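Local coordinates for protein esterase (Thermotoga maritima, PDB 3DOH) that hydrolyses carboxylic esters as a thermostable esterase that joins an immunoglobulin-like domain to an alpha/beta-hydrolase domain, at residues V201-P206 against E370-L375; V313-D318 against V322-S327; T344-G349 against I363-N368; F350-K353 against D357-G360. All coordinates share one frame; numbering follows the deposited sequence.

Interaction 1: V201-P206 against E370-L375; sequences VVWAQP and EAIEWL
W203 meets helix 369-376 with the outer rim of its six-membered ring. CD2 of L375 lies 3.6 Å from CZ3 of W203 and is just as near to CH2, so a single methyl sits against the bond joining these ring carbons, and the two side chains run at about a right angle. I372 adds its CG1, 3.8 Å from CZ3 of W203, obliquely to the ring. Beside the indole, CG2 of V202 touches CD1 of I372, also at 3.8 Å, so I372 faces two consecutive residues of the 3-10 segment 202-204. In this alpha/beta-hydrolase fold, helix 369-376 is the C-terminal helix of the chain and lies on the central sheet; L375 touches A290 and I292 of strand 290-294 as well. V202 also covers part of its neighbour's ring. Its chi1 of 62° sets CG1 between the backbone N and the carbonyl carbon, where it rests 3.5 Å above one face of the W203 ring, offset toward the rim, and leaves CG2 to reach I372. Farther out, W203 NE1 is hydrogen-bonded to the carbonyl of G199, and Y208 of helix 206-209 packs on both V202 and I372.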
loop_
_atom_site.group_PDB
_atom_site.type_symbol
_atom_site.label_atom_id
_atom_site.label_comp_id
_atom_site.label_asym_id
_atom_site.label_seq_id
_atom_site.Cartn_x
_atom_site.Cartn_y
_atom_site.Cartn_z
ATOM N N VAL A 201 -35.559 17.291 0.802
ATOM C CA VAL A 201 -35.336 17.060 2.188
ATOM C C VAL A 201 -34.402 18.102 2.822
ATOM O O VAL A 201 -34.528 18.448 3.999
ATOM C CB VAL A 201 -34.786 15.619 2.244
ATOM C CG1 VAL A 201 -33.413 15.526 2.855
ATOM C CG2 VAL A 201 -35.833 14.631 2.736
ATOM N N VAL A 202 -33.487 18.651 2.041
ATOM C CA VAL A 202 -32.542 19.651 2.581
ATOM C C VAL A 202 -33.335 20.793 3.239
ATOM O O VAL A 202 -33.036 21.196 4.365
ATOM C CB VAL A 202 -31.527 20.144 1.492
ATOM C CG1 VAL A 202 -32.246 20.836 0.320
ATOM C CG2 VAL A 202 -30.469 21.031 2.099
ATOM N N TRP A 203 -34.390 21.247 2.559
ATOM C CA TRP A 203 -35.167 22.348 3.059
ATOM C C TRP A 203 -35.821 21.944 4.360
ATOM O O TRP A 203 -36.255 22.768 5.131
ATOM C CB TRP A 203 -36.190 22.748 2.036
ATOM C CG TRP A 203 -35.597 22.751 0.617
ATOM C CD1 TRP A 203 -35.751 21.776 -0.342
ATOM C CD2 TRP A 203 -34.756 23.757 0.036
ATOM N NE1 TRP A 203 -35.054 22.121 -1.473
ATOM C CE2 TRP A 203 -34.434 23.331 -1.265
ATOM C CE3 TRP A 203 -34.223 24.965 0.502
ATOM C CZ2 TRP A 203 -33.612 24.085 -2.118
ATOM C CZ3 TRP A 203 -33.416 25.719 -0.342
ATOM C CH2 TRP A 203 -33.113 25.273 -1.631
ATOM N N ALA A 204 -35.836 20.652 4.634
ATOM C CA ALA A 204 -36.593 20.176 5.770
ATOM C C ALA A 204 -35.691 19.830 6.932
ATOM O O ALA A 204 -36.178 19.543 8.023
ATOM C CB ALA A 204 -37.490 18.990 5.367
ATOM N N GLN A 205 -34.385 19.892 6.713
ATOM C CA GLN A 205 -33.413 19.691 7.802
ATOM C C GLN A 205 -33.565 20.712 8.939
ATOM O O GLN A 205 -33.754 21.881 8.674
ATOM C CB GLN A 205 -31.992 19.653 7.223
ATOM C CG GLN A 205 -31.630 18.248 6.626
ATOM C CD GLN A 205 -30.343 18.246 5.818
ATOM O OE1 GLN A 205 -30.035 17.252 5.137
ATOM N NE2 GLN A 205 -29.566 19.363 5.874
ATOM N N PRO A 206 -33.603 20.271 10.212
ATOM C CA PRO A 206 -33.511 21.233 11.345
ATOM C C PRO A 206 -32.551 22.419 11.190
ATOM O O PRO A 206 -32.954 23.552 11.451
ATOM C CB PRO A 206 -33.120 20.345 12.517
ATOM C CG PRO A 206 -33.851 19.073 12.207
ATOM C CD PRO A 206 -33.804 18.892 10.709
ATOM N N GLU A 370 -24.781 28.790 0.641
ATOM C CA GLU A 370 -24.966 30.101 0.034
ATOM C C GLU A 370 -26.272 30.104 -0.788
ATOM O O GLU A 370 -27.113 31.003 -0.664
ATOM C CB GLU A 370 -23.748 30.435 -0.870
ATOM C CG GLU A 370 -23.081 31.806 -0.634
ATOM C CD GLU A 370 -22.751 32.638 -1.945
ATOM O OE1 GLU A 370 -21.852 32.242 -2.774
ATOM O OE2 GLU A 370 -23.398 33.720 -2.118
ATOM N N ALA A 371 -26.430 29.063 -1.602
ATOM C CA ALA A 371 -27.599 28.868 -2.471
ATOM C C ALA A 371 -28.899 28.793 -1.682
ATOM O O ALA A 371 -29.883 29.484 -2.002
ATOM C CB ALA A 371 -27.421 27.610 -3.296
ATOM N N ILE A 372 -28.895 27.954 -0.652
ATOM C CA ILE A 372 -30.023 27.860 0.290
ATOM C C ILE A 372 -30.378 29.217 0.922
ATOM O O ILE A 372 -31.539 29.667 0.873
ATOM C CB ILE A 372 -29.720 26.798 1.347
ATOM C CG1 ILE A 372 -29.808 25.420 0.693
ATOM C CG2 ILE A 372 -30.630 26.945 2.546
ATOM C CD1 ILE A 372 -28.956 24.418 1.371
ATOM N N GLU A 373 -29.360 29.897 1.455
ATOM C CA GLU A 373 -29.578 31.176 2.123
ATOM C C GLU A 373 -30.142 32.167 1.140
ATOM O O GLU A 373 -31.121 32.883 1.459
ATOM C CB GLU A 373 -28.276 31.709 2.715
ATOM C CG GLU A 373 -27.961 31.158 4.116
ATOM C CD GLU A 373 -29.145 31.310 5.077
ATOM O OE1 GLU A 373 -29.710 30.263 5.481
ATOM O OE2 GLU A 373 -29.529 32.472 5.398
ATOM N N TRP A 374 -29.537 32.201 -0.060
ATOM C CA TRP A 374 -29.949 33.112 -1.093
ATOM C C TRP A 374 -31.421 32.918 -1.458
ATOM O O TRP A 374 -32.145 33.882 -1.705
ATOM C CB TRP A 374 -29.079 32.909 -2.317
ATOM C CG TRP A 374 -29.585 33.656 -3.537
ATOM C CD1 TRP A 374 -29.288 34.954 -3.887
ATOM C CD2 TRP A 374 -30.483 33.160 -4.571
ATOM N NE1 TRP A 374 -29.917 35.272 -5.073
ATOM C CE2 TRP A 374 -30.650 34.196 -5.511
ATOM C CE3 TRP A 374 -31.112 31.932 -4.814
ATOM C CZ2 TRP A 374 -31.463 34.052 -6.655
ATOM C CZ3 TRP A 374 -31.921 31.797 -5.962
ATOM C CH2 TRP A 374 -32.089 32.848 -6.852
ATOM N N LEU A 375 -31.885 31.672 -1.500
ATOM C CA LEU A 375 -33.245 31.462 -1.977
ATOM C C LEU A 375 -34.152 32.136 -0.976
ATOM O O LEU A 375 -35.080 32.850 -1.368
ATOM C CB LEU A 375 -33.571 29.990 -2.152
ATOM C CG LEU A 375 -34.946 29.557 -2.684
ATOM C CD1 LEU A 375 -35.014 29.674 -4.196
ATOM C CD2 LEU A 375 -35.143 28.134 -2.291
#

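Interaction 2: V313-D318 against V322-S327; sequences VFHAED and VPVENS
In the beta-alpha-beta unit formed by strand 311-316, helix 325-336 and strand 341-346, the H315 side chain points from the first strand onto V324, where the chain enters the helix. The turn between them carries D319, which probably serves as the acid of a Ser-His-Asp triad. CA of V324 stands over the centre of the H315 ring, 3.4 Å from the centroid and 14° off the normal, which makes this a CH-pi contact of backbone on imidazole. CG1 of V322 approaches NE2 of the same ring to 3.5 Å, while S327 OG lies at the ring edge, near CD2 and in plane. ND1 of H315 also makes a long bond of 3.3 Å to the carbonyl O of A316, from well above the carbonyl plane. Deeper along the strand, V313 has CG1 anti to its backbone N (chi1 -174°), which puts that methyl 3.5 Å from CB of S327, so the first turn of the helix is seated on buried side chains. V322 also touches H359, and its backbone N is hydrogen-bonded to D319 OD1. At the outer end CG1 of V324 lies 3.3 Å from the carbonyl O of E317, and one water joins the backbones there, donating to E317 O and accepting from V324 N at 2.8 Å.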
loop_
_atom_site.group_PDB
_atom_site.type_symbol
_atom_site.label_atom_id
_atom_site.label_comp_id
_atom_site.label_asym_id
_atom_site.label_seq_id
_atom_site.Cartn_x
_atom_site.Cartn_y
_atom_site.Cartn_z
ATOM N N VAL A 313 -28.998 29.431 -11.676
ATOM C CA VAL A 313 -28.830 28.247 -12.498
ATOM C C VAL A 313 -27.542 27.470 -12.125
ATOM O O VAL A 313 -26.519 28.061 -11.779
ATOM C CB VAL A 313 -28.747 28.689 -13.961
ATOM C CG1 VAL A 313 -28.716 27.490 -14.915
ATOM C CG2 VAL A 313 -29.904 29.597 -14.300
ATOM N N PHE A 314 -27.602 26.145 -12.193
ATOM C CA PHE A 314 -26.468 25.272 -11.909
ATOM C C PHE A 314 -26.432 24.214 -13.035
ATOM O O PHE A 314 -27.506 23.745 -13.492
ATOM C CB PHE A 314 -26.630 24.574 -10.536
ATOM C CG PHE A 314 -26.532 25.496 -9.342
ATOM C CD1 PHE A 314 -27.631 26.254 -8.924
ATOM C CD2 PHE A 314 -25.335 25.618 -8.626
ATOM C CE1 PHE A 314 -27.522 27.125 -7.792
ATOM C CE2 PHE A 314 -25.235 26.492 -7.495
ATOM C CZ PHE A 314 -26.317 27.236 -7.086
ATOM N N HIS A 315 -25.223 23.835 -13.480
ATOM C CA HIS A 315 -25.028 22.823 -14.520
ATOM C C HIS A 315 -23.547 22.443 -14.460
ATOM O O HIS A 315 -22.724 23.229 -14.019
ATOM C CB HIS A 315 -25.331 23.437 -15.890
ATOM C CG HIS A 315 -25.908 22.477 -16.885
ATOM N ND1 HIS A 315 -25.295 21.287 -17.223
ATOM C CD2 HIS A 315 -27.021 22.556 -17.651
ATOM C CE1 HIS A 315 -26.022 20.666 -18.131
ATOM N NE2 HIS A 315 -27.063 21.425 -18.419
ATOM N N ALA A 316 -23.181 21.248 -14.898
ATOM C CA ALA A 316 -21.760 20.918 -14.969
ATOM C C ALA A 316 -21.380 20.959 -16.419
ATOM O O ALA A 316 -22.117 20.432 -17.277
ATOM C CB ALA A 316 -21.477 19.560 -14.396
ATOM N N GLU A 317 -20.213 21.567 -16.675
ATOM C CA GLU A 317 -19.655 21.724 -18.021
ATOM C C GLU A 317 -19.661 20.443 -18.861
ATOM O O GLU A 317 -19.986 20.470 -20.055
ATOM C CB GLU A 317 -18.237 22.236 -17.912
ATOM C CG GLU A 317 -17.655 22.618 -19.256
ATOM C CD GLU A 317 -17.063 21.430 -19.993
ATOM O OE1 GLU A 317 -16.860 20.363 -19.376
ATOM O OE2 GLU A 317 -16.812 21.548 -21.196
ATOM N N ASP A 318 -19.276 19.340 -18.223
ATOM C CA ASP A 318 -19.190 18.045 -18.883
ATOM C C ASP A 318 -20.373 17.136 -18.609
ATOM O O ASP A 318 -20.180 15.927 -18.607
ATOM C CB ASP A 318 -17.911 17.300 -18.459
ATOM C CG ASP A 318 -17.690 17.321 -16.970
ATOM O OD1 ASP A 318 -18.479 17.943 -16.221
ATOM O OD2 ASP A 318 -16.704 16.736 -16.532
ATOM N N VAL A 322 -27.388 16.066 -20.319
ATOM C CA VAL A 322 -28.012 17.325 -20.634
ATOM C C VAL A 322 -26.924 18.365 -20.894
ATOM O O VAL A 322 -26.321 18.884 -19.959
ATOM C CB VAL A 322 -28.905 17.814 -19.481
ATOM C CG1 VAL A 322 -29.422 19.239 -19.764
ATOM C CG2 VAL A 322 -30.092 16.823 -19.216
ATOM N N PRO A 323 -26.672 18.680 -22.182
ATOM C CA PRO A 323 -25.587 19.578 -22.625
ATOM C C PRO A 323 -25.612 20.848 -21.781
ATOM O O PRO A 323 -26.703 21.365 -21.492
ATOM C CB PRO A 323 -25.989 19.940 -24.062
ATOM C CG PRO A 323 -27.034 18.972 -24.491
ATOM C CD PRO A 323 -27.504 18.183 -23.296
ATOM N N VAL A 324 -24.450 21.346 -21.365
ATOM C CA VAL A 324 -24.411 22.503 -20.449
ATOM C C VAL A 324 -24.931 23.744 -21.196
ATOM O O VAL A 324 -25.420 24.723 -20.582
ATOM C CB VAL A 324 -22.975 22.719 -19.880
ATOM C CG1 VAL A 324 -21.955 22.969 -21.018
ATOM C CG2 VAL A 324 -22.915 23.845 -18.856
ATOM N N GLU A 325 -24.833 23.696 -22.535
ATOM C CA GLU A 325 -25.291 24.809 -23.375
ATOM C C GLU A 325 -26.770 25.143 -23.087
ATOM O O GLU A 325 -27.192 26.280 -23.185
ATOM C CB GLU A 325 -25.034 24.494 -24.850
ATOM C CG GLU A 325 -25.746 25.406 -25.834
ATOM C CD GLU A 325 -24.959 26.702 -26.131
ATOM O OE1 GLU A 325 -24.320 27.292 -25.190
ATOM O OE2 GLU A 325 -24.983 27.120 -27.328
ATOM N N ASN A 326 -27.542 24.130 -22.715
ATOM C CA ASN A 326 -28.890 24.313 -22.276
ATOM C C ASN A 326 -29.066 25.360 -21.161
ATOM O O ASN A 326 -30.012 26.137 -21.197
ATOM C CB ASN A 326 -29.414 22.975 -21.827
ATOM C CG ASN A 326 -30.062 22.198 -22.943
ATOM O OD1 ASN A 326 -31.254 22.326 -23.154
ATOM N ND2 ASN A 326 -29.303 21.385 -23.646
ATOM N N SER A 327 -28.177 25.386 -20.171
ATOM C CA SER A 327 -28.221 26.436 -19.139
ATOM C C SER A 327 -27.594 27.732 -19.637
ATOM O O SER A 327 -28.167 28.809 -19.451
ATOM C CB SER A 327 -27.497 26.007 -17.871
ATOM O OG SER A 327 -28.303 25.121 -17.162
HETATM O O HOH W 1 -22.621 19.250 -21.259
#

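Interaction 3: T344-G349 against I363-N368; sequences TEYEKG and IPTYEN. With SO4 (sulfate ion), chain D.
A tyrosine hydroxyl carried in from the outermost strand of the sheet within this chain is what sets this contact apart: Y346 extends its ring over P364 and delivers OH to T365 and to a bound water. CG of P364 lies 3.9 Å from the ring centroid, over one face and offset toward the rim, in a CH-pi contact 27° off the normal. Chi1 of -58°, with CG anti to the carbonyl carbon, sends the ring toward helix 362-366. T365 OG1 then meets the ring edge in its plane, 3.1 Å from Y346 OH, and is itself hydrogen-bonded to the carbonyl of S361. Water 2 lies 2.6 Å from Y346 OH and accepts from N368 ND2 at 2.7 Å. That amide is held in rotation from its other side, because N368 OD1 caps the following helix 369-376 at the backbone N of A371. Beyond the tyrosine, the backbone N of K348 gives a nearly straight bond of 3.0 Å to O3 of a sulfate, probably from the crystallisation liquor, which R207 of a neighbouring subunit also holds. For Y346 the chemistry implies a choice: its proton can go to T365 or to the water, so the bond to OG1 is not settled, and the buried hydroxyl has polar partners either way.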
loop_
_atom_site.group_PDB
_atom_site.type_symbol
_atom_site.label_atom_id
_atom_site.label_comp_id
_atom_site.label_asym_id
_atom_site.label_seq_id
_atom_site.Cartn_x
_atom_site.Cartn_y
_atom_site.Cartn_z
ATOM N N THR A 344 -23.522 29.309 -11.536
ATOM C CA THR A 344 -22.382 28.535 -11.158
ATOM C C THR A 344 -22.353 27.366 -12.141
ATOM O O THR A 344 -23.304 26.588 -12.179
ATOM C CB THR A 344 -22.624 27.991 -9.752
ATOM O OG1 THR A 344 -22.876 29.086 -8.877
ATOM C CG2 THR A 344 -21.427 27.209 -9.246
ATOM N N GLU A 345 -21.288 27.250 -12.938
ATOM C CA GLU A 345 -21.098 26.111 -13.833
ATOM C C GLU A 345 -19.877 25.339 -13.414
ATOM O O GLU A 345 -18.740 25.798 -13.621
ATOM C CB GLU A 345 -20.922 26.554 -15.263
ATOM C CG GLU A 345 -20.776 25.417 -16.261
ATOM C CD GLU A 345 -20.429 25.910 -17.675
ATOM O OE1 GLU A 345 -21.169 26.748 -18.240
ATOM O OE2 GLU A 345 -19.394 25.471 -18.226
ATOM N N TYR A 346 -20.121 24.171 -12.833
ATOM C CA TYR A 346 -19.078 23.249 -12.421
ATOM C C TYR A 346 -18.117 22.847 -13.562
ATOM O O TYR A 346 -18.538 22.229 -14.549
ATOM C CB TYR A 346 -19.709 21.991 -11.776
ATOM C CG TYR A 346 -20.589 22.290 -10.580
ATOM C CD1 TYR A 346 -20.024 22.726 -9.381
ATOM C CD2 TYR A 346 -21.980 22.142 -10.647
ATOM C CE1 TYR A 346 -20.804 23.025 -8.264
ATOM C CE2 TYR A 346 -22.791 22.427 -9.532
ATOM C CZ TYR A 346 -22.180 22.871 -8.339
ATOM O OH TYR A 346 -22.921 23.175 -7.227
ATOM N N GLU A 347 -16.839 23.215 -13.399
ATOM C CA GLU A 347 -15.757 22.866 -14.335
ATOM C C GLU A 347 -15.665 21.367 -14.659
ATOM O O GLU A 347 -15.847 20.514 -13.772
ATOM C CB GLU A 347 -14.403 23.237 -13.744
ATOM C CG GLU A 347 -14.040 24.677 -13.713
ATOM C CD GLU A 347 -12.621 24.856 -13.104
ATOM O OE1 GLU A 347 -12.507 24.753 -11.849
ATOM O OE2 GLU A 347 -11.626 25.079 -13.880
ATOM N N LYS A 348 -15.312 21.083 -15.915
ATOM C CA LYS A 348 -14.936 19.736 -16.370
ATOM C C LYS A 348 -14.038 19.067 -15.365
ATOM O O LYS A 348 -13.068 19.670 -14.917
ATOM C CB LYS A 348 -14.184 19.818 -17.690
ATOM C CG LYS A 348 -13.692 18.462 -18.203
ATOM C CD LYS A 348 -13.352 18.487 -19.679
ATOM C CE LYS A 348 -12.911 17.112 -20.115
ATOM N NZ LYS A 348 -14.088 16.250 -20.336
ATOM N N GLY A 349 -14.361 17.832 -15.002
ATOM C CA GLY A 349 -13.584 17.135 -13.992
ATOM C C GLY A 349 -13.955 17.372 -12.523
ATOM O O GLY A 349 -13.685 16.509 -11.671
ATOM N N ILE A 363 -26.151 17.415 -6.699
ATOM C CA ILE A 363 -25.422 17.016 -5.491
ATOM C C ILE A 363 -24.586 18.134 -4.831
ATOM O O ILE A 363 -24.808 18.452 -3.679
ATOM C CB ILE A 363 -24.552 15.792 -5.779
ATOM C CG1 ILE A 363 -25.460 14.583 -6.072
ATOM C CG2 ILE A 363 -23.585 15.555 -4.628
ATOM C CD1 ILE A 363 -24.822 13.488 -6.932
ATOM N N PRO A 364 -23.638 18.755 -5.539
ATOM C CA PRO A 364 -23.024 19.864 -4.809
ATOM C C PRO A 364 -23.973 21.016 -4.587
ATOM O O PRO A 364 -23.785 21.808 -3.649
ATOM C CB PRO A 364 -21.907 20.341 -5.736
ATOM C CG PRO A 364 -22.094 19.642 -6.995
ATOM C CD PRO A 364 -23.053 18.544 -6.865
ATOM N N THR A 365 -24.967 21.150 -5.458
ATOM C CA THR A 365 -25.809 22.334 -5.429
ATOM C C THR A 365 -26.631 22.363 -4.158
ATOM O O THR A 365 -26.627 23.366 -3.467
ATOM C CB THR A 365 -26.692 22.369 -6.656
ATOM O OG1 THR A 365 -25.834 22.389 -7.793
ATOM C CG2 THR A 365 -27.557 23.574 -6.667
ATOM N N TYR A 366 -27.310 21.259 -3.840
ATOM C CA TYR A 366 -28.082 21.178 -2.600
ATOM C C TYR A 366 -27.208 21.164 -1.359
ATOM O O TYR A 366 -27.703 21.344 -0.235
ATOM C CB TYR A 366 -29.095 20.017 -2.616
ATOM C CG TYR A 366 -30.188 20.270 -3.633
ATOM C CD1 TYR A 366 -30.825 21.511 -3.684
ATOM C CD2 TYR A 366 -30.569 19.293 -4.572
ATOM C CE1 TYR A 366 -31.824 21.768 -4.629
ATOM C CE2 TYR A 366 -31.569 19.572 -5.532
ATOM C CZ TYR A 366 -32.186 20.803 -5.530
ATOM O OH TYR A 366 -33.154 21.108 -6.441
ATOM N N GLU A 367 -25.908 20.989 -1.560
ATOM C CA GLU A 367 -24.950 21.102 -0.453
ATOM C C GLU A 367 -24.369 22.523 -0.307
ATOM O O GLU A 367 -23.549 22.778 0.573
ATOM C CB GLU A 367 -23.868 20.000 -0.512
ATOM C CG GLU A 367 -24.378 18.553 -0.295
ATOM C CD GLU A 367 -25.215 18.343 1.005
ATOM O OE1 GLU A 367 -24.631 18.351 2.113
ATOM O OE2 GLU A 367 -26.463 18.142 0.917
ATOM N N ASN A 368 -24.863 23.465 -1.095
ATOM C CA ASN A 368 -24.359 24.831 -1.055
ATOM C C ASN A 368 -25.174 25.760 -0.121
ATOM O O ASN A 368 -26.300 26.192 -0.462
ATOM C CB ASN A 368 -24.369 25.344 -2.485
ATOM C CG ASN A 368 -23.689 26.686 -2.658
ATOM O OD1 ASN A 368 -23.711 27.553 -1.765
ATOM N ND2 ASN A 368 -23.124 26.890 -3.860
HETATM S S SO4 D . -13.858 23.785 -18.403
HETATM O O1 SO4 D . -13.280 25.037 -17.837
HETATM O O2 SO4 D . -14.150 23.761 -19.825
HETATM O O3 SO4 D . -15.077 23.454 -17.656
HETATM O O4 SO4 D . -12.845 22.740 -18.302
HETATM O O HOH W 2 -22.182 24.956 -5.456
#

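Interaction 4: F350-K353 against D357-G360; sequences FMEK and DPHG. With SO4 (sulfate ion), chain C.
M351 on helix 350-353 packs against P358 and then curls under the turn that follows. Its CB lies 3.7 Å from CA of P358, and CG continues along the proline at 3.8 Å from that same CA. SD comes next, at the edge of the F350 ring and in its plane, with P364 also beside it. Successive bends at chi2 (-70°) and chi3 (-74°) fold the chain back, and the terminal CE ends 3.3 Å from the carbonyl O of G360 and 3.4 Å from that of D357, so the methyl borders both. E352 meets the CD end of the same proline, with OE2 3.8 Å from CD of P358. The turn stiffens itself: G360 N bonds to D357 O in a type I beta turn, and D357 OD1 accepts from H359 N at 2.8 Å through its anti lone pair, an Asx turn. What is presented is H359, whose NE2 donates over 2.6 Å to O4 of a sulfate, probably from the crystallisation liquor, that A183 N and S271 OG also hold. Since ND1 of H359 is bonded to D319 and NE2 also to S271, this is the arrangement of a Ser-His-Asp catalytic triad, probably that of this esterase.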
loop_
_atom_site.group_PDB
_atom_site.type_symbol
_atom_site.label_atom_id
_atom_site.label_comp_id
_atom_site.label_asym_id
_atom_site.label_seq_id
_atom_site.Cartn_x
_atom_site.Cartn_y
_atom_site.Cartn_z
ATOM N N PHE A 350 -14.559 18.518 -12.207
ATOM C CA PHE A 350 -14.923 18.816 -10.822
ATOM C C PHE A 350 -15.779 17.704 -10.169
ATOM O O PHE A 350 -15.568 17.311 -8.992
ATOM C CB PHE A 350 -15.654 20.152 -10.719
ATOM C CG PHE A 350 -16.284 20.389 -9.385
ATOM C CD1 PHE A 350 -15.672 21.204 -8.453
ATOM C CD2 PHE A 350 -17.482 19.796 -9.052
ATOM C CE1 PHE A 350 -16.261 21.441 -7.196
ATOM C CE2 PHE A 350 -18.067 20.004 -7.805
ATOM C CZ PHE A 350 -17.468 20.829 -6.879
ATOM N N MET A 351 -16.758 17.227 -10.937
ATOM C CA MET A 351 -17.665 16.223 -10.446
ATOM C C MET A 351 -16.924 14.907 -10.187
ATOM O O MET A 351 -16.974 14.396 -9.042
ATOM C CB MET A 351 -18.834 16.039 -11.411
ATOM C CG MET A 351 -19.693 17.290 -11.586
ATOM S SD MET A 351 -20.673 17.697 -10.124
ATOM C CE MET A 351 -21.919 16.451 -10.237
ATOM N N GLU A 352 -16.214 14.376 -11.205
ATOM C CA GLU A 352 -15.560 13.053 -11.029
ATOM C C GLU A 352 -14.491 13.134 -9.951
ATOM O O GLU A 352 -14.302 12.179 -9.205
ATOM C CB GLU A 352 -15.010 12.441 -12.328
ATOM C CG GLU A 352 -16.055 12.285 -13.485
ATOM C CD GLU A 352 -16.874 10.962 -13.492
ATOM O OE1 GLU A 352 -17.357 10.492 -12.409
ATOM O OE2 GLU A 352 -17.048 10.407 -14.625
ATOM N N LYS A 353 -13.833 14.286 -9.837
ATOM C CA LYS A 353 -12.912 14.508 -8.744
ATOM C C LYS A 353 -13.611 14.229 -7.418
ATOM O O LYS A 353 -13.041 13.571 -6.571
ATOM C CB LYS A 353 -12.298 15.922 -8.822
ATOM C CG LYS A 353 -11.718 16.499 -7.509
ATOM C CD LYS A 353 -11.302 18.011 -7.630
ATOM C CE LYS A 353 -10.213 18.419 -6.569
ATOM N NZ LYS A 353 -10.698 18.465 -5.133
ATOM N N ASP A 357 -20.959 11.249 -10.812
ATOM C CA ASP A 357 -21.327 11.294 -12.216
ATOM C C ASP A 357 -21.546 12.792 -12.615
ATOM O O ASP A 357 -22.256 13.506 -11.891
ATOM C CB ASP A 357 -22.615 10.479 -12.374
ATOM C CG ASP A 357 -23.105 10.403 -13.832
ATOM O OD1 ASP A 357 -23.408 11.478 -14.453
ATOM O OD2 ASP A 357 -23.179 9.245 -14.346
ATOM N N PRO A 358 -20.929 13.288 -13.735
ATOM C CA PRO A 358 -21.125 14.744 -13.959
ATOM C C PRO A 358 -22.575 15.173 -14.236
ATOM O O PRO A 358 -22.858 16.337 -14.217
ATOM C CB PRO A 358 -20.164 15.103 -15.134
ATOM C CG PRO A 358 -19.696 13.870 -15.685
ATOM C CD PRO A 358 -20.081 12.688 -14.782
ATOM N N HIS A 359 -23.481 14.255 -14.491
ATOM C CA HIS A 359 -24.865 14.670 -14.657
ATOM C C HIS A 359 -25.502 15.094 -13.307
ATOM O O HIS A 359 -26.317 16.041 -13.272
ATOM C CB HIS A 359 -25.696 13.605 -15.386
ATOM C CG HIS A 359 -27.132 13.978 -15.548
ATOM N ND1 HIS A 359 -27.529 15.222 -15.981
ATOM C CD2 HIS A 359 -28.270 13.279 -15.325
ATOM C CE1 HIS A 359 -28.853 15.280 -16.013
ATOM N NE2 HIS A 359 -29.325 14.110 -15.627
ATOM N N GLY A 360 -25.097 14.446 -12.213
ATOM C CA GLY A 360 -25.619 14.750 -10.888
ATOM C C GLY A 360 -25.263 16.088 -10.262
ATOM O O GLY A 360 -25.028 16.170 -9.061
HETATM S S SO4 C . -32.723 12.299 -14.457
HETATM O O1 SO4 C . -32.778 10.995 -15.121
HETATM O O2 SO4 C . -32.854 12.042 -12.994
HETATM O O3 SO4 C . -33.782 13.165 -15.028
HETATM O O4 SO4 C . -31.454 12.939 -14.734
#

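Overall arrangement
Interactions 2, 3 and 4 gather at one end of the sheet, centres of 2 and 3 lying about 10 Å apart and of 3 and 4 about 8 Å. Strands 311-316 and 341-346 tie interaction 2 to interaction 3, where E317 N lies 2.8 Å from Y346 O in a probable hydrogen bond. Interaction 4 lies within the chain span of interaction 3 and meets interaction 2 at the presumed active site, V322 CG2 being 3.8 Å from H359 CE1. Interaction 1, its centre about 22 Å from that of interaction 4, adjoins interaction 3, whose helix 362-366 precedes helix 369-376, with V202 CG2 3.6 Å from Y366 O, and interaction 2, with A371 CB 4.0 Å from F314 CZ.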